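Local coordinates for protein ABC-type phosphate transport system, periplasmic component (Lactobacillus brevis, PDB 4ECF) that probably binds phosphate as the solute-binding component of the PstSACB ABC transporter and passes it on for import across the cytoplasmic membrane, at residues T12-Q15 / P16-E19; G241-P245 / D246-V250. All coordinates share one frame; numbering follows the deposited sequence.

From the N terminus, the chain leaves strand 4-10 and enters helix 15-28 through contact 1, a tight local turn whose leading amides meet the phosphate ion. Contact 2 comes much later, after helix 230-239, where residues 241-250 fold back in a short turn on the way to strand 250-252. Each contact closes on itself between neighbouring residues, and the two follow in series, neither nested nor crossed. Their centres are about 16 Å apart, yet Tyr242 joins them: its OH lies 2.6 Å from Ala13 O, a probable hydrogen bond. The late loop is thereby tied to the loop leading into helix 15-28, with a weak hydrogen bond to Leu17 N in the helix itself.

Contact 1 of 2, residues T12-Q15 / P16-E19; sequences TALQ and PLVE. With PO4 (phosphate ion), chain B; EDO (1,2-ethanediol), chain I.
Gln15 and Glu19, one helical turn apart, meet with their amide and carboxylate planes 80° apart. Gln15 NE2 donates a hydrogen bond to Glu19 OE2 at 3.0 Å; the acceptor stays near the amide plane, yet the donor comes from above the carboxylate plane. Gln15 CG lies over that same face, 3.7 Å from Glu19 CD. A 1,2-ethanediol, probably from the crystallisation liquor, covers one face of the amide, and its O2 donates to Glu19 OE1 at 2.7 Å. CG of Gln15 is anti to the backbone N (chi1 -170°) and the chain beyond is extended, which carries the amide out to the acid.

The helix starts regularly, with Val18 N bonded to Leu14 O and Glu19 N to Gln15 O. Pro16 suits the first turn, where its nitrogen has no hydrogen to give. Leu14 supplies the apolar side, with CG 3.8 Å from Val18 CG2 and CD1 near Leu17 CD2.

This is a strand-turn-helix element of a periplasmic-binding-protein domain, its amides just before helix 15-28 holding the phosphate. Thr12 N and OG1 both donate to O3, OG1 at 2.7 Å; a chi1 of 70° sets OG1 between the backbone N and the carbonyl carbon, and Ser156 OG also bonds it. Ala13 N donates to O4 at 2.9 Å. Ser11, Thr41, Arg127, Ser131, Gly132 and Thr133 complete the site. Leu14 and Val18 rest on Leu210 of strand 205-213 and Asn57 of strand 55-58, while Val18 and Glu19 touch Val36 of strand 32-39.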
# COMPACT_ATOMS: atom_id res chain seq x y z
N THR A 12 -5.14 -3.84 1.83
CA THR A 12 -4.22 -4.77 2.49
C THR A 12 -2.87 -4.14 2.84
O THR A 12 -2.21 -4.58 3.80
CB THR A 12 -4.03 -6.09 1.68
OG1 THR A 12 -3.29 -5.84 0.49
CG2 THR A 12 -5.40 -6.67 1.33
N ALA A 13 -2.49 -3.07 2.15
CA ALA A 13 -1.30 -2.32 2.55
C ALA A 13 -1.45 -1.65 3.93
O ALA A 13 -0.49 -1.55 4.70
CB ALA A 13 -0.95 -1.26 1.51
N LEU A 14 -2.68 -1.22 4.24
CA LEU A 14 -2.98 -0.46 5.44
C LEU A 14 -3.46 -1.40 6.58
O LEU A 14 -3.39 -1.07 7.76
CB LEU A 14 -4.07 0.55 5.10
CG LEU A 14 -4.47 1.60 6.13
CD1 LEU A 14 -3.31 2.22 6.91
CD2 LEU A 14 -5.37 2.65 5.45
N GLN A 15 -3.85 -2.60 6.20
CA GLN A 15 -4.43 -3.55 7.11
C GLN A 15 -3.55 -3.77 8.36
O GLN A 15 -4.07 -3.82 9.49
CB GLN A 15 -4.70 -4.86 6.39
CG GLN A 15 -5.52 -5.83 7.23
CD GLN A 15 -5.91 -7.08 6.45
OE1 GLN A 15 -5.78 -7.13 5.23
NE2 GLN A 15 -6.43 -8.08 7.18
N PRO A 16 -2.23 -3.92 8.19
CA PRO A 16 -1.44 -4.20 9.41
C PRO A 16 -1.50 -3.07 10.43
O PRO A 16 -1.53 -3.32 11.65
CB PRO A 16 -0.00 -4.38 8.86
CG PRO A 16 -0.19 -4.75 7.41
CD PRO A 16 -1.42 -4.02 6.96
N LEU A 17 -1.48 -1.83 9.96
CA LEU A 17 -1.57 -0.69 10.89
C LEU A 17 -2.97 -0.62 11.57
O LEU A 17 -3.09 -0.36 12.80
CB LEU A 17 -1.29 0.63 10.17
CG LEU A 17 -1.47 1.91 10.98
CD1 LEU A 17 -0.60 1.88 12.25
CD2 LEU A 17 -1.14 3.14 10.10
N VAL A 18 -4.02 -0.84 10.80
CA VAL A 18 -5.39 -0.81 11.34
C VAL A 18 -5.61 -1.94 12.36
O VAL A 18 -6.17 -1.75 13.42
CB VAL A 18 -6.47 -0.72 10.24
CG1 VAL A 18 -7.84 -0.66 10.90
CG2 VAL A 18 -6.23 0.50 9.34
N GLU A 19 -5.08 -3.12 12.06
CA GLU A 19 -5.17 -4.23 12.99
C GLU A 19 -4.39 -3.95 14.28
O GLU A 19 -4.85 -4.24 15.39
CB GLU A 19 -4.65 -5.52 12.35
CG GLU A 19 -5.59 -6.04 11.31
CD GLU A 19 -5.12 -7.31 10.65
OE1 GLU A 19 -3.89 -7.56 10.67
OE2 GLU A 19 -5.98 -8.03 10.10
P PO4 B . -4.23 -2.77 -1.58
O1 PO4 B . -3.18 -3.01 -2.66
O2 PO4 B . -5.34 -1.89 -2.03
O3 PO4 B . -4.73 -4.05 -0.99
O4 PO4 B . -3.51 -2.03 -0.35
C1 EDO I . -2.84 -9.35 7.27
O1 EDO I . -1.84 -10.07 6.54
C2 EDO I . -2.34 -7.95 7.58
O2 EDO I . -1.84 -7.86 8.92

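Contact 2 of 2, residues G241-P245 / D246-V250; sequences GYLSP and DQMLV
Ser244 and Gln247 hold each other by two hydrogen bonds. In the backbone one, Gln247 N donates to Ser244 O at 2.9 Å; one residue on, Met248 N does the same to Pro245 O at 3.1 Å. Both donors stand above the plane of the carbonyl they meet, and the two bonds, each spanning three residues, mark a 3-10 turn. Pro245 fits the start of such a turn, since its ring fixes phi near -57° and this position needs no N-H.

The second Ser244-Gln247 bond uses a side chain. Gln247 OE1 accepts from Ser244 N at 2.9 Å, the N-H tilted 25° from the amide carbonyl plane. With Gln247 CG anti to the carbonyl carbon (chi1 -68°), the extended chain reaches back to the N-H of Ser244, three residues earlier. Only this side-chain-to-backbone half of a capping box is present: Gln247 N is taken by Ser244 O, while Ser244 OG bonds Gln233 OE1 of helix 230-239. It braces a short 3-10 turn in the loop that leaves helix 230-239 through the Schellman motif at Gly241. Gln247 NE2 is hydrogen-bonded to Glu194 OE2 of helix 194-198, and a leucine here would probably leave both Ser244 N and that carboxylate without their mates.

Apolar contact is confined to Leu243 and Met248, present as selenomethionine, whose side chains meet at about a right angle, Leu243 CD2 to Met248 SE 3.7 Å. The Met248 chain, bent at chi2 and chi3, brings SE against Leu243 CD2, and both residues also pack on Val197 of helix 194-198 and Val80 of strand 73-87.

A water adds a polar bridge, donating to Pro245 O and, at 2.9 Å, to Met248 O.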
# COMPACT_ATOMS: atom_id res chain seq x y z
N GLY A 241 6.48 0.27 9.79
CA GLY A 241 7.06 0.52 8.49
C GLY A 241 6.49 1.69 7.71
O GLY A 241 7.01 2.01 6.66
N TYR A 242 5.46 2.35 8.25
CA TYR A 242 4.86 3.48 7.60
C TYR A 242 5.56 4.76 8.02
O TYR A 242 6.35 4.77 8.99
CB TYR A 242 3.38 3.60 8.04
CG TYR A 242 2.53 2.39 7.79
CD1 TYR A 242 2.47 1.35 8.71
CD2 TYR A 242 1.76 2.29 6.64
CE1 TYR A 242 1.70 0.23 8.49
CE2 TYR A 242 0.97 1.19 6.42
CZ TYR A 242 0.91 0.16 7.35
OH TYR A 242 0.13 -0.94 7.17
N LEU A 243 5.25 5.84 7.32
CA LEU A 243 5.68 7.18 7.69
C LEU A 243 4.49 7.93 8.27
O LEU A 243 3.37 7.86 7.75
CB LEU A 243 6.26 7.93 6.48
CG LEU A 243 7.58 7.44 5.94
CD1 LEU A 243 7.45 6.18 5.11
CD2 LEU A 243 8.24 8.48 5.09
N SER A 244 4.71 8.61 9.40
CA SER A 244 3.75 9.60 9.86
C SER A 244 3.77 10.74 8.85
O SER A 244 4.84 11.14 8.41
CB SER A 244 4.11 10.12 11.25
OG SER A 244 3.24 11.19 11.55
N PRO A 245 2.61 11.32 8.49
CA PRO A 245 2.65 12.39 7.49
C PRO A 245 3.55 13.60 7.82
O PRO A 245 4.12 14.18 6.91
CB PRO A 245 1.16 12.77 7.35
CG PRO A 245 0.46 11.49 7.66
CD PRO A 245 1.21 11.01 8.86
N ASP A 246 3.73 13.92 9.10
CA ASP A 246 4.64 14.99 9.51
C ASP A 246 6.13 14.72 9.21
O ASP A 246 6.92 15.63 9.33
CB ASP A 246 4.55 15.19 11.03
CG ASP A 246 5.11 13.99 11.78
OD1 ASP A 246 4.37 12.99 11.89
OD2 ASP A 246 6.27 14.02 12.24
N GLN A 247 6.49 13.48 8.89
CA GLN A 247 7.87 13.18 8.47
C GLN A 247 8.12 13.59 7.02
O GLN A 247 9.28 13.73 6.60
CB GLN A 247 8.10 11.68 8.59
CG GLN A 247 8.11 11.14 10.00
CD GLN A 247 8.42 9.67 9.99
OE1 GLN A 247 7.55 8.84 10.16
NE2 GLN A 247 9.68 9.33 9.72
N MSE A 248 7.06 13.75 6.22
CA MSE A 248 7.21 14.07 4.80
C MSE A 248 7.83 15.43 4.58
O MSE A 248 7.48 16.41 5.26
CB MSE A 248 5.85 13.97 4.07
CG MSE A 248 5.24 12.54 3.98
SE MSE A 248 6.38 11.14 3.34
CE MSE A 248 6.22 11.56 1.61
N LEU A 249 8.77 15.49 3.65
CA LEU A 249 9.45 16.72 3.27
C LEU A 249 8.95 17.19 1.92
O LEU A 249 9.49 18.15 1.34
CB LEU A 249 10.97 16.50 3.26
CG LEU A 249 11.58 16.21 4.63
CD1 LEU A 249 13.05 15.89 4.47
CD2 LEU A 249 11.47 17.36 5.62
N VAL A 250 7.96 16.48 1.38
CA VAL A 250 7.24 16.87 0.18
C VAL A 250 5.74 16.64 0.41
O VAL A 250 5.35 15.92 1.32
CB VAL A 250 7.68 16.07 -1.07
CG1 VAL A 250 9.18 16.23 -1.32
CG2 VAL A 250 7.35 14.60 -0.91
O HOH W 1 1.73 13.46 11.41
O HOH W 2 5.04 17.18 6.66